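Bumblebee peptidoglycan recognition protein SA (Bombus, PDB 5XZ4) probably recognises bacterial peptidoglycan in insect innate immunity, preferring the Dap type over the Lys type. Local coordinates at residues A[25-28]-A[29-33]. Residues are numbered along the deposited sequence; the frame is centred on the assembly and turned at random.
Sequences NYLI and IPIPY. With SO4 (sulfate ion), chain D.
Leu27, Ile29 and Ile31 meet around a turn in one continuous, mostly extended chain, in which a cis peptide bond between Ile29 and Pro30 redirects the backbone just before strand 31-38 begins. No hydrogen bond links segment 25-28 to segment 29-33, and the bend illustrates how a chain entering a sheet can be packed against itself by aliphatic side chains while its polar backbone groups bond to neighbouring parts of the chain. Ile29 sends its CD1 back along the chain, where it lies 3.8 Å from Leu27 CB and 3.7 Å from Leu27 O. A first torsion well off the staggered positions (chi1 -94°) combined with chi2 of 64° swings this methyl toward the preceding residues, and it also rests 3.6 Å from Ile28 O. Beyond the bend, Ile31 extends its own CD1 to within 3.9 Å of Leu27 CD1, the two side chains crossing at about a right angle and touching through terminal methyls. The CG1 of Ile31 passes 3.6 Å from Ile28 O, a van der Waals approach of methylene to carbonyl. An alanine in place of Ile29 would probably open a gap beside Leu27 CB and deprive that side chain of one of its two apolar neighbours in 29-33. Backbone hydrogen bonds tie the same residues to other parts of the fold: Leu27 to Asn89, Ile31 to Ile136 and Arg138; the Ile31 side chain packs on Val103 of the adjacent central strand. At the far end, Tyr26 OH donates a hydrogen bond of 2.9 Å to O2 of a sulfate ion, probably from the crystallisation liquor; O2 lies at the ring edge, in its plane. Tyr26 thus reaches an anion with its hydroxyl, whereas the cis peptide bond turns the chain and methyl packing probably helps fill its inner side.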
loop_
_atom_site.group_PDB
_atom_site.type_symbol
_atom_site.label_atom_id
_atom_site.label_comp_id
_atom_site.label_asym_id
_atom_site.label_seq_id
_atom_site.Cartn_x
_atom_site.Cartn_y
_atom_site.Cartn_z
ATOM N N ASN A 25 -7.185 -13.186 8.881
ATOM C CA ASN A 25 -7.411 -12.681 10.230
ATOM C C ASN A 25 -7.468 -11.139 10.303
ATOM O O ASN A 25 -6.909 -10.443 9.464
ATOM C CB ASN A 25 -6.344 -13.245 11.169
ATOM C CG ASN A 25 -6.524 -14.738 11.439
ATOM O OD1 ASN A 25 -5.609 -15.387 11.932
ATOM N ND2 ASN A 25 -7.704 -15.280 11.141
ATOM N N TYR A 26 -8.195 -10.632 11.296
ATOM C CA TYR A 26 -8.506 -9.211 11.393
ATOM C C TYR A 26 -7.517 -8.421 12.253
ATOM O O TYR A 26 -7.101 -8.919 13.316
ATOM C CB TYR A 26 -9.900 -9.026 11.993
ATOM C CG TYR A 26 -11.057 -9.596 11.190
ATOM C CD1 TYR A 26 -10.880 -10.067 9.865
ATOM C CD2 TYR A 26 -12.351 -9.629 11.734
ATOM C CE1 TYR A 26 -11.941 -10.593 9.131
ATOM C CE2 TYR A 26 -13.419 -10.134 10.995
ATOM C CZ TYR A 26 -13.207 -10.610 9.702
ATOM O OH TYR A 26 -14.269 -11.115 8.975
ATOM N N LEU A 27 -7.162 -7.214 11.787
ATOM C CA LEU A 27 -6.344 -6.233 12.531
ATOM C C LEU A 27 -7.104 -5.667 13.717
ATOM O O LEU A 27 -8.333 -5.541 13.683
ATOM C CB LEU A 27 -5.971 -5.028 11.655
ATOM C CG LEU A 27 -5.041 -5.352 10.486
ATOM C CD1 LEU A 27 -4.897 -4.144 9.587
ATOM C CD2 LEU A 27 -3.677 -5.851 10.959
ATOM N N ILE A 28 -6.363 -5.284 14.746
ATOM C CA ILE A 28 -6.934 -4.437 15.803
ATOM C C ILE A 28 -6.938 -2.968 15.314
ATOM O O ILE A 28 -5.957 -2.490 14.712
ATOM C CB ILE A 28 -6.102 -4.612 17.086
ATOM C CG1 ILE A 28 -6.204 -6.061 17.559
ATOM C CG2 ILE A 28 -6.523 -3.609 18.156
ATOM C CD1 ILE A 28 -7.413 -6.341 18.423
ATOM N N ILE A 29 -8.061 -2.274 15.536
ATOM C CA ILE A 29 -8.319 -0.892 15.028
ATOM C C ILE A 29 -8.551 0.009 16.251
ATOM O O ILE A 29 -9.309 -0.397 17.130
ATOM C CB ILE A 29 -9.531 -0.823 14.030
ATOM C CG1 ILE A 29 -9.084 -0.945 12.553
ATOM C CG2 ILE A 29 -10.194 0.548 13.941
ATOM C CD1 ILE A 29 -8.439 -2.214 12.070
ATOM N N PRO A 30 -7.929 1.199 16.341
ATOM C CA PRO A 30 -7.130 1.833 15.276
ATOM C C PRO A 30 -5.697 1.315 15.170
ATOM O O PRO A 30 -5.112 0.829 16.142
ATOM C CB PRO A 30 -7.162 3.327 15.656
ATOM C CG PRO A 30 -7.356 3.331 17.139
ATOM C CD PRO A 30 -8.232 2.143 17.446
ATOM N N ILE A 31 -5.141 1.498 13.976
ATOM C CA ILE A 31 -3.862 0.908 13.578
ATOM C C ILE A 31 -2.687 1.880 13.830
ATOM O O ILE A 31 -2.802 3.067 13.527
ATOM C CB ILE A 31 -3.946 0.556 12.071
ATOM C CG1 ILE A 31 -5.070 -0.457 11.818
ATOM C CG2 ILE A 31 -2.610 0.059 11.513
ATOM C CD1 ILE A 31 -5.593 -0.412 10.394
ATOM N N PRO A 32 -1.533 1.370 14.333
ATOM C CA PRO A 32 -0.419 2.263 14.707
ATOM C C PRO A 32 0.593 2.632 13.620
ATOM O O PRO A 32 1.257 3.660 13.732
ATOM C CB PRO A 32 0.268 1.500 15.852
ATOM C CG PRO A 32 -0.002 0.059 15.523
ATOM C CD PRO A 32 -1.396 0.046 14.978
ATOM N N TYR A 33 0.688 1.816 12.559
ATOM C CA TYR A 33 1.700 2.016 11.491
ATOM C C TYR A 33 1.095 1.992 10.096
ATOM O O TYR A 33 0.139 1.260 9.838
ATOM C CB TYR A 33 2.802 0.941 11.538
ATOM C CG TYR A 33 3.673 0.999 12.768
ATOM C CD1 TYR A 33 4.807 1.824 12.803
ATOM C CD2 TYR A 33 3.377 0.210 13.885
ATOM C CE1 TYR A 33 5.602 1.901 13.964
ATOM C CE2 TYR A 33 4.174 0.248 15.033
ATOM C CZ TYR A 33 5.278 1.094 15.062
ATOM O OH TYR A 33 6.041 1.142 16.217
HETATM S S SO4 D . -12.840 -12.943 5.855
HETATM O O1 SO4 D . -13.327 -13.609 4.619
HETATM O O2 SO4 D . -13.792 -11.889 6.262
HETATM O O3 SO4 D . -12.827 -13.920 6.964
HETATM O O4 SO4 D . -11.485 -12.354 5.646
#